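Local atomic coordinates of Cas13d (uncultured Ruminococcus sp, PDB entry 6IV9), a protein that binds CRISPR RNA and probably uses its two HEPN domains to process that RNA and to cleave target RNA. Residues L213-T218 against N308-E313; T781-C786 against R802-V807; V855-I860 against D877-N882. The protein carries 2 engineered substitutions. All coordinates share one frame; numbering follows the deposited sequence.

Contact 1: L213-T218 against N308-E313; sequences LSARNT and NNIDPE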
loop_
_atom_site.group_PDB
_atom_site.type_symbol
_atom_site.label_atom_id
_atom_site.label_comp_id
_atom_site.label_asym_id
_atom_site.label_seq_id
_atom_site.Cartn_x
_atom_site.Cartn_y
_atom_site.Cartn_z
ATOM N N LEU A 213 -13.100 -7.800 20.061
ATOM C CA LEU A 213 -11.828 -7.489 20.752
ATOM C C LEU A 213 -11.834 -6.015 21.150
ATOM O O LEU A 213 -12.497 -5.243 20.502
ATOM C CB LEU A 213 -10.646 -7.763 19.825
ATOM C CG LEU A 213 -10.440 -9.209 19.400
ATOM C CD1 LEU A 213 -9.297 -9.317 18.418
ATOM C CD2 LEU A 213 -10.184 -10.097 20.594
ATOM N N SER A 214 -11.137 -5.688 22.213
ATOM C CA SER A 214 -11.016 -4.263 22.543
ATOM C C SER A 214 -9.622 -4.045 23.103
ATOM O O SER A 214 -9.244 -4.786 24.003
ATOM C CB SER A 214 -12.063 -3.831 23.502
ATOM O OG SER A 214 -11.795 -2.512 23.916
ATOM N N ALA A 215 -8.960 -2.970 22.677
ATOM C CA ALA A 215 -7.611 -2.615 23.169
ATOM C C ALA A 215 -7.717 -2.111 24.609
ATOM O O ALA A 215 -6.709 -1.890 25.217
ATOM C CB ALA A 215 -6.952 -1.604 22.278
ATOM N N ARG A 216 -8.933 -1.913 25.091
ATOM C CA ARG A 216 -9.174 -1.418 26.463
ATOM C C ARG A 216 -9.220 -2.598 27.434
ATOM O O ARG A 216 -9.350 -2.370 28.625
ATOM C CB ARG A 216 -10.427 -0.547 26.499
ATOM C CG ARG A 216 -10.185 0.861 25.977
ATOM C CD ARG A 216 -11.418 1.690 25.728
ATOM N NE ARG A 216 -12.263 1.085 24.718
ATOM C CZ ARG A 216 -11.873 0.765 23.493
ATOM N NH1 ARG A 216 -10.655 1.058 23.083
ATOM N NH2 ARG A 216 -12.706 0.144 22.684
ATOM N N ASN A 217 -9.113 -3.814 26.913
ATOM C CA ASN A 217 -9.051 -5.017 27.773
ATOM C C ASN A 217 -7.623 -5.552 27.772
ATOM O O ASN A 217 -7.051 -5.736 26.711
ATOM C CB ASN A 217 -9.947 -6.146 27.281
ATOM C CG ASN A 217 -11.413 -5.832 27.418
ATOM O OD1 ASN A 217 -11.799 -5.085 28.298
ATOM N ND2 ASN A 217 -12.219 -6.379 26.534
ATOM N N THR A 218 -7.079 -5.798 28.954
ATOM C CA THR A 218 -5.742 -6.416 29.061
ATOM C C THR A 218 -5.869 -7.902 28.728
ATOM O O THR A 218 -6.970 -8.407 28.669
ATOM C CB THR A 218 -5.186 -6.350 30.486
ATOM O OG1 THR A 218 -6.079 -7.116 31.282
ATOM C CG2 THR A 218 -5.057 -4.943 31.016
ATOM N N ASN A 308 -1.007 5.465 23.371
ATOM C CA ASN A 308 -0.300 6.018 24.552
ATOM C C ASN A 308 -1.199 6.013 25.792
ATOM O O ASN A 308 -0.687 6.280 26.842
ATOM C CB ASN A 308 0.212 7.429 24.268
ATOM C CG ASN A 308 1.185 7.466 23.115
ATOM O OD1 ASN A 308 2.342 7.131 23.261
ATOM N ND2 ASN A 308 0.710 7.848 21.956
ATOM N N ASN A 309 -2.479 5.702 25.642
ATOM C CA ASN A 309 -3.453 5.752 26.759
ATOM C C ASN A 309 -3.881 4.370 27.250
ATOM O O ASN A 309 -4.354 4.283 28.361
ATOM C CB ASN A 309 -4.708 6.504 26.345
ATOM C CG ASN A 309 -4.449 7.973 26.138
ATOM O OD1 ASN A 309 -3.425 8.483 26.559
ATOM N ND2 ASN A 309 -5.368 8.641 25.469
ATOM N N ILE A 310 -3.702 3.319 26.454
ATOM C CA ILE A 310 -4.121 1.949 26.870
ATOM C C ILE A 310 -3.088 1.360 27.830
ATOM O O ILE A 310 -2.075 1.981 28.051
ATOM C CB ILE A 310 -4.387 1.018 25.671
ATOM C CG1 ILE A 310 -3.191 0.949 24.725
ATOM C CG2 ILE A 310 -5.660 1.419 24.959
ATOM C CD1 ILE A 310 -3.317 -0.100 23.662
ATOM N N ASP A 311 -3.345 0.154 28.314
ATOM C CA ASP A 311 -2.458 -0.453 29.330
ATOM C C ASP A 311 -1.044 -0.533 28.775
ATOM O O ASP A 311 -0.886 -0.878 27.633
ATOM C CB ASP A 311 -2.916 -1.854 29.713
ATOM C CG ASP A 311 -2.224 -2.371 30.953
ATOM O OD1 ASP A 311 -1.092 -2.824 30.852
ATOM O OD2 ASP A 311 -2.829 -2.289 32.003
ATOM N N PRO A 312 -0.005 -0.337 29.605
ATOM C CA PRO A 312 1.380 -0.359 29.163
ATOM C C PRO A 312 1.820 -1.707 28.576
ATOM O O PRO A 312 2.781 -1.749 27.887
ATOM C CB PRO A 312 2.196 -0.098 30.432
ATOM C CG PRO A 312 1.222 0.502 31.399
ATOM C CD PRO A 312 -0.121 -0.066 31.025
ATOM N N GLU A 313 1.083 -2.772 28.863
ATOM C CA GLU A 313 1.445 -4.112 28.339
ATOM C C GLU A 313 1.403 -4.087 26.801
ATOM O O GLU A 313 2.182 -4.756 26.187
ATOM C CB GLU A 313 0.603 -5.210 28.985
ATOM C CG GLU A 313 -0.864 -5.196 28.614
ATOM C CD GLU A 313 -1.627 -6.404 29.121
ATOM O OE1 GLU A 313 -1.414 -6.768 30.261
ATOM O OE2 GLU A 313 -2.404 -6.960 28.382
HETATM O O HOH W 1 -5.782 -1.282 27.841
#

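Contact 2: T781-C786 against R802-V807; sequences TLCELC and RLRKCV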
loop_
_atom_site.group_PDB
_atom_site.type_symbol
_atom_site.label_atom_id
_atom_site.label_comp_id
_atom_site.label_asym_id
_atom_site.label_seq_id
_atom_site.Cartn_x
_atom_site.Cartn_y
_atom_site.Cartn_z
ATOM N N THR A 781 -30.805 12.762 -0.117
ATOM C CA THR A 781 -31.087 14.029 0.585
ATOM C C THR A 781 -30.378 15.201 -0.096
ATOM O O THR A 781 -31.004 16.205 -0.300
ATOM C CB THR A 781 -30.676 13.927 2.050
ATOM O OG1 THR A 781 -31.394 12.840 2.608
ATOM C CG2 THR A 781 -30.977 15.187 2.817
ATOM N N LEU A 782 -29.108 15.052 -0.443
ATOM C CA LEU A 782 -28.369 16.157 -1.095
ATOM C C LEU A 782 -28.948 16.465 -2.474
ATOM O O LEU A 782 -28.958 17.610 -2.830
ATOM C CB LEU A 782 -26.883 15.811 -1.139
ATOM C CG LEU A 782 -26.222 15.715 0.230
ATOM C CD1 LEU A 782 -24.775 15.318 0.105
ATOM C CD2 LEU A 782 -26.358 17.023 0.967
ATOM N N CYS A 783 -29.339 15.453 -3.237
ATOM C CA CYS A 783 -29.929 15.706 -4.574
ATOM C C CYS A 783 -31.249 16.464 -4.412
ATOM O O CYS A 783 -31.454 17.415 -5.114
ATOM C CB CYS A 783 -30.172 14.412 -5.336
ATOM S SG CYS A 783 -28.663 13.645 -5.981
ATOM N N GLU A 784 -32.068 16.060 -3.453
ATOM C CA GLU A 784 -33.379 16.717 -3.222
ATOM C C GLU A 784 -33.164 18.186 -2.853
ATOM O O GLU A 784 -33.894 19.018 -3.356
ATOM C CB GLU A 784 -34.088 16.025 -2.065
ATOM C CG GLU A 784 -34.720 14.703 -2.432
ATOM C CD GLU A 784 -35.270 13.916 -1.253
ATOM O OE1 GLU A 784 -35.843 12.861 -1.484
ATOM O OE2 GLU A 784 -35.109 14.357 -0.112
ATOM N N LEU A 785 -32.186 18.473 -2.000
ATOM C CA LEU A 785 -31.897 19.861 -1.571
ATOM C C LEU A 785 -31.456 20.694 -2.772
ATOM O O LEU A 785 -31.811 21.849 -2.820
ATOM C CB LEU A 785 -30.847 19.866 -0.465
ATOM C CG LEU A 785 -31.309 19.256 0.846
ATOM C CD1 LEU A 785 -30.158 19.110 1.811
ATOM C CD2 LEU A 785 -32.421 20.083 1.454
ATOM N N CYS A 786 -30.692 20.117 -3.689
ATOM C CA CYS A 786 -30.271 20.912 -4.861
ATOM C C CYS A 786 -31.509 21.303 -5.665
ATOM O O CYS A 786 -31.552 22.401 -6.156
ATOM C CB CYS A 786 -29.341 20.121 -5.766
ATOM S SG CYS A 786 -27.669 19.959 -5.104
ATOM N N ARG A 802 -27.028 17.990 -14.833
ATOM C CA ARG A 802 -27.156 16.742 -15.611
ATOM C C ARG A 802 -26.656 15.552 -14.791
ATOM O O ARG A 802 -27.356 14.566 -14.739
ATOM C CB ARG A 802 -26.319 16.839 -16.882
ATOM C CG ARG A 802 -26.365 15.586 -17.737
ATOM C CD ARG A 802 -25.550 15.729 -18.998
ATOM N NE ARG A 802 -24.118 15.808 -18.775
ATOM C CZ ARG A 802 -23.331 14.781 -18.493
ATOM N NH1 ARG A 802 -23.810 13.554 -18.453
ATOM N NH2 ARG A 802 -22.057 14.981 -18.262
ATOM N N LEU A 803 -25.475 15.649 -14.189
ATOM C CA LEU A 803 -24.978 14.520 -13.371
ATOM C C LEU A 803 -25.875 14.317 -12.150
ATOM O O LEU A 803 -26.081 13.195 -11.773
ATOM C CB LEU A 803 -23.503 14.725 -13.030
ATOM C CG LEU A 803 -22.583 14.589 -14.237
ATOM C CD1 LEU A 803 -21.134 14.824 -13.869
ATOM C CD2 LEU A 803 -22.749 13.240 -14.902
ATOM N N ARG A 804 -26.398 15.389 -11.571
ATOM C CA ARG A 804 -27.287 15.250 -10.394
ATOM C C ARG A 804 -28.520 14.434 -10.791
ATOM O O ARG A 804 -28.906 13.572 -10.042
ATOM C CB ARG A 804 -27.732 16.625 -9.898
ATOM C CG ARG A 804 -28.664 16.585 -8.702
ATOM C CD ARG A 804 -29.601 17.775 -8.668
ATOM N NE ARG A 804 -28.821 18.967 -8.912
ATOM C CZ ARG A 804 -29.301 20.142 -9.236
ATOM N NH1 ARG A 804 -28.472 21.141 -9.454
ATOM N NH2 ARG A 804 -30.603 20.322 -9.342
ATOM N N LYS A 805 -29.083 14.723 -11.957
ATOM C CA LYS A 805 -30.268 14.002 -12.473
ATOM C C LYS A 805 -29.901 12.541 -12.702
ATOM O O LYS A 805 -30.716 11.698 -12.408
ATOM C CB LYS A 805 -30.764 14.657 -13.758
ATOM C CG LYS A 805 -31.468 15.987 -13.555
ATOM C CD LYS A 805 -32.423 15.949 -12.393
ATOM C CE LYS A 805 -32.832 17.305 -11.867
ATOM N NZ LYS A 805 -33.007 17.271 -10.398
ATOM N N CYS A 806 -28.703 12.285 -13.214
ATOM C CA CYS A 806 -28.243 10.897 -13.460
ATOM C C CYS A 806 -28.168 10.142 -12.134
ATOM O O CYS A 806 -28.612 9.019 -12.083
ATOM C CB CYS A 806 -26.868 10.896 -14.104
ATOM S SG CYS A 806 -26.895 11.386 -15.842
ATOM N N VAL A 807 -27.630 10.775 -11.102
ATOM C CA VAL A 807 -27.525 10.130 -9.767
ATOM C C VAL A 807 -28.928 9.839 -9.232
ATOM O O VAL A 807 -29.108 8.835 -8.586
ATOM C CB VAL A 807 -26.709 10.994 -8.795
ATOM C CG1 VAL A 807 -26.839 10.520 -7.365
ATOM C CG2 VAL A 807 -25.258 11.078 -9.216
#

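Contact 3: V855-I860 against D877-N882; sequences VMQRCI and DDLLKN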
loop_
_atom_site.group_PDB
_atom_site.type_symbol
_atom_site.label_atom_id
_atom_site.label_comp_id
_atom_site.label_asym_id
_atom_site.label_seq_id
_atom_site.Cartn_x
_atom_site.Cartn_y
_atom_site.Cartn_z
ATOM N N VAL A 855 -18.857 -10.950 -10.400
ATOM C CA VAL A 855 -18.901 -11.785 -9.171
ATOM C C VAL A 855 -19.718 -11.055 -8.109
ATOM O O VAL A 855 -20.531 -11.669 -7.476
ATOM C CB VAL A 855 -17.484 -12.116 -8.669
ATOM C CG1 VAL A 855 -17.509 -12.850 -7.349
ATOM C CG2 VAL A 855 -16.679 -12.873 -9.702
ATOM N N MET A 856 -19.517 -9.756 -7.977
ATOM C CA MET A 856 -20.256 -8.991 -6.948
ATOM C C MET A 856 -21.758 -9.072 -7.228
ATOM O O MET A 856 -22.490 -9.291 -6.310
ATOM C CB MET A 856 -19.836 -7.521 -6.964
ATOM C CG MET A 856 -20.599 -6.680 -5.982
ATOM S SD MET A 856 -20.273 -7.042 -4.259
ATOM C CE MET A 856 -18.680 -6.255 -4.065
ATOM N N GLN A 857 -22.164 -8.887 -8.474
ATOM C CA GLN A 857 -23.601 -8.924 -8.843
ATOM C C GLN A 857 -24.174 -10.319 -8.573
ATOM O O GLN A 857 -25.283 -10.408 -8.129
ATOM C CB GLN A 857 -23.780 -8.388 -10.259
ATOM C CG GLN A 857 -23.498 -6.903 -10.344
ATOM C CD GLN A 857 -23.514 -6.305 -11.722
ATOM O OE1 GLN A 857 -23.950 -6.920 -12.677
ATOM N NE2 GLN A 857 -23.033 -5.085 -11.821
ATOM N N ARG A 858 -23.418 -11.365 -8.861
ATOM C CA ARG A 858 -23.899 -12.734 -8.569
ATOM C C ARG A 858 -24.076 -12.899 -7.059
ATOM O O ARG A 858 -25.032 -13.501 -6.656
ATOM C CB ARG A 858 -22.933 -13.767 -9.144
ATOM C CG ARG A 858 -22.970 -13.853 -10.658
ATOM C CD ARG A 858 -24.289 -14.368 -11.194
ATOM N NE ARG A 858 -24.679 -15.603 -10.555
ATOM C CZ ARG A 858 -24.318 -16.801 -10.962
ATOM N NH1 ARG A 858 -23.540 -16.948 -12.013
ATOM N NH2 ARG A 858 -24.726 -17.861 -10.309
ATOM N N CYS A 859 -23.140 -12.387 -6.267
ATOM C CA CYS A 859 -23.244 -12.492 -4.797
ATOM C C CYS A 859 -24.459 -11.704 -4.306
ATOM O O CYS A 859 -25.120 -12.163 -3.413
ATOM C CB CYS A 859 -22.010 -11.926 -4.111
ATOM S SG CYS A 859 -20.479 -12.850 -4.388
ATOM N N ILE A 860 -24.683 -10.518 -4.843
ATOM C CA ILE A 860 -25.822 -9.667 -4.390
ATOM C C ILE A 860 -27.167 -10.321 -4.723
ATOM O O ILE A 860 -28.057 -10.236 -3.909
ATOM C CB ILE A 860 -25.746 -8.261 -5.008
ATOM C CG1 ILE A 860 -24.483 -7.511 -4.593
ATOM C CG2 ILE A 860 -26.992 -7.465 -4.696
ATOM C CD1 ILE A 860 -24.552 -6.936 -3.233
ATOM N N ASP A 877 -32.351 -11.405 -13.801
ATOM C CA ASP A 877 -32.596 -12.230 -15.010
ATOM C C ASP A 877 -31.563 -11.968 -16.102
ATOM O O ASP A 877 -31.019 -12.924 -16.607
ATOM C CB ASP A 877 -34.034 -12.100 -15.504
ATOM C CG ASP A 877 -35.033 -12.773 -14.586
ATOM O OD1 ASP A 877 -36.199 -12.451 -14.698
ATOM O OD2 ASP A 877 -34.631 -13.596 -13.763
ATOM N N ASP A 878 -31.341 -10.716 -16.463
ATOM C CA ASP A 878 -30.371 -10.411 -17.540
ATOM C C ASP A 878 -28.948 -10.807 -17.131
ATOM O O ASP A 878 -28.201 -11.276 -17.969
ATOM C CB ASP A 878 -30.457 -8.958 -17.966
ATOM C CG ASP A 878 -31.663 -8.708 -18.839
ATOM O OD1 ASP A 878 -32.130 -9.662 -19.462
ATOM O OD2 ASP A 878 -32.109 -7.567 -18.885
ATOM N N LEU A 879 -28.592 -10.588 -15.877
ATOM C CA LEU A 879 -27.228 -10.938 -15.424
ATOM C C LEU A 879 -27.022 -12.443 -15.595
ATOM O O LEU A 879 -25.996 -12.837 -16.074
ATOM C CB LEU A 879 -27.128 -10.547 -13.952
ATOM C CG LEU A 879 -25.900 -11.054 -13.217
ATOM C CD1 LEU A 879 -24.670 -10.305 -13.668
ATOM C CD2 LEU A 879 -26.096 -10.920 -11.730
ATOM N N LEU A 880 -28.009 -13.240 -15.224
ATOM C CA LEU A 880 -27.880 -14.707 -15.358
ATOM C C LEU A 880 -27.793 -15.112 -16.833
ATOM O O LEU A 880 -27.144 -16.085 -17.116
ATOM C CB LEU A 880 -29.011 -15.381 -14.592
ATOM C CG LEU A 880 -28.903 -15.267 -13.078
ATOM C CD1 LEU A 880 -30.145 -15.804 -12.405
ATOM C CD2 LEU A 880 -27.683 -15.999 -12.564
ATOM N N LYS A 881 -28.534 -14.461 -17.710
ATOM C CA LYS A 881 -28.471 -14.764 -19.162
ATOM C C LYS A 881 -27.199 -14.242 -19.834
ATOM O O LYS A 881 -26.709 -14.900 -20.733
ATOM C CB LYS A 881 -29.679 -14.165 -19.879
ATOM C CG LYS A 881 -31.006 -14.846 -19.598
ATOM C CD LYS A 881 -32.163 -14.009 -20.063
ATOM C CE LYS A 881 -31.713 -12.871 -20.951
ATOM N NZ LYS A 881 -32.840 -12.027 -21.414
ATOM N N ASN A 882 -26.800 -13.025 -19.493
ATOM C CA ASN A 882 -25.667 -12.315 -20.136
ATOM C C ASN A 882 -24.288 -12.916 -19.868
ATOM O O ASN A 882 -23.442 -12.681 -20.692
ATOM C CB ASN A 882 -25.693 -10.811 -19.884
ATOM C CG ASN A 882 -26.903 -10.141 -20.489
ATOM O OD1 ASN A 882 -27.517 -10.669 -21.400
ATOM N ND2 ASN A 882 -27.237 -8.971 -19.994
#

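Contact 1: L213-T218 against N308-E313
The carboxylate oxygen OE2 of Glu-313 lies against the backbone of Thr-218, 3.4 Å from its CA, where it accepts hydrogen bonds from two sources, the side-chain NE2 of His-279 and the backbone N of Tyr-219. The same oxygen comes to 3.5 Å from Thr-218 CB, so the threonine flank is packed against the carboxylate. With CG between backbone N and carbonyl carbon (chi1 68°) and the chain extended beyond it, Glu-313 reaches across to the other segment. Replacing this glutamate by an alanine would probably leave the first backbone N of helix 219-223 and His-279 without this acceptor and open a gap beside Thr-218. Asp-311 meets the methyl branch of the threonine: Thr-218 CG2 is 3.6 Å from Asp-311 OD2. The other oxygen of Asp-311, OD1, turns back and takes the N-H of Glu-313 at 2.9 Å through its anti lone pair, in a fairly straight bond (165°). Further along, a water bridges the backbones, donating to Ala-215 O at 2.8 Å and accepting from Asp-311 N. Beside the water, Ile-310 CG2 lies 3.5 Å from Ala-215 O, and its CD1 rests loosely on Ala-215 CB. The carbonyl of Asn-217 accepts from the hydroxyls of Tyr-314 and Tyr-278, tying this loop to helices 312-330 and 267-291. Two helix starts thus face one another: Thr-218, whose OG1 caps Val-221 N, and Asp-311 are the N-cap residues of helices 219-223 and 312-330, and the Glu-313 carboxylate of the second helix bonds the first N-H of the other.

Contact 2: T781-C786 against R802-V807
A crossing of two helices, 777-788 and 801-813, with the short helix 795-799 between them in the chain, brings the side chains of Cys-783 and Cys-786 against Arg-804 and Val-807 in the C-terminal, helical part of the protein. The axes of the segments 781-786 and 802-807 approach to 10.2 Å and are inclined at 135° between their N-to-C directions, an oblique antiparallel crossing. Arg-804 has the largest share of the contact. Its CG is anti to the backbone N (chi1 179°) and the chain bends at chi3, which lays the guanidinium flat against the other helix. Cys-786 CB sits over the centre of that flat group, on one face, 3.4 Å from Arg-804 NE. The aliphatic root of the same arginine meets Cys-783, whose SG is 4.0 Å from Arg-804 CG. Val-807, one turn on, extends the apolar patch with CG1 3.9 Å from Cys-783 SG. The rotation of the buried guanidinium is fixed around its rim, where NH2 forms a salt bridge with Asp-787 OD1, which probably offsets its charge, NE donates to the carbonyl of Leu-797, and NH1 makes a weak bond to that of Lys-798. On the second helix, Leu-803 packs on a phosphate of the bound RNA. Leu-797 of helix 795-799 packs on both cysteines, closing one side of the crossing, while Val-807 and Leu-803 lean on Ile-901 of helix 901-908, whose Phe-904 also reaches Val-807.

Contact 3: V855-I860 against D877-N882
This is a helix-helix packing contact near the C-terminus, close to what is probably the second HEPN domain, in which Gln-857 and Arg-858 of helix 848-861 receive two leucines, Leu-879 and Leu-880, of the short helix 876-882. The two helices form a helix-loop-helix unit, connected by a largely non-helical segment, and the axes of the short segments 855-860 and 877-882 cross at 132° with a closest approach of 10.7 Å. Leucine methyls pack on a glutamine and an arginine side chain, with no hydrogen bond between the segments. Leu-879 is the wedge. Its CG lies anti to the backbone N (chi1 169°), carrying both methyls toward helix 848-861, where Leu-879 CD2 reaches Gln-857 CB at 3.7 Å and Leu-879 CD1 comes to 3.6 Å from Gln-857 OE1. Gln-857 is buried, and its OE1 accepts from the backbone N of Thr-886, which links the unit to the chain leading into helix 887-893, whose Phe-889 and Val-890 also touch the glutamine. The back of helix 848-861 is packed by helix 816-827, where Met-856 meets Tyr-822, Cys-825 and Ile-826. Arg-858 forms the more open end of the interface. Its chain folds back at chi2 and chi3, so that Arg-858 CD passes Leu-879 CD2 at 3.9 Å and the guanidinium stands at the edge of the helix pair. There its NH1 is held by a salt bridge to Asp-841 OD2 and a hydrogen bond with Tyr-854 OH, while Leu-880 covers one face of the flat group. The leucine comes across the arginine at about a right angle, and its CD2 methyl lies above that face, offset toward the rim, 3.6 Å from Arg-858 NE.

How the contacts relate
The three contacts follow one another along the chain and touch nowhere. Contact 1 stands apart, its centre about 45 Å from those of contacts 2 and 3, while the latter two, both in the C-terminal helices, have centres about 28 Å apart and nearest atoms about 15 Å apart. They also differ in distance from the RNA: the nearest atom of contact 2 is about 4 Å from it, that of contact 3 about 15 Å and that of contact 1 about 24 Å. The magnesium ligands Arg-137 and Glu-140 belong to none of them. Contacts 2 and 3 share a design, an arginine face covered by a neighbouring side chain, whereas contact 1 joins helix starts.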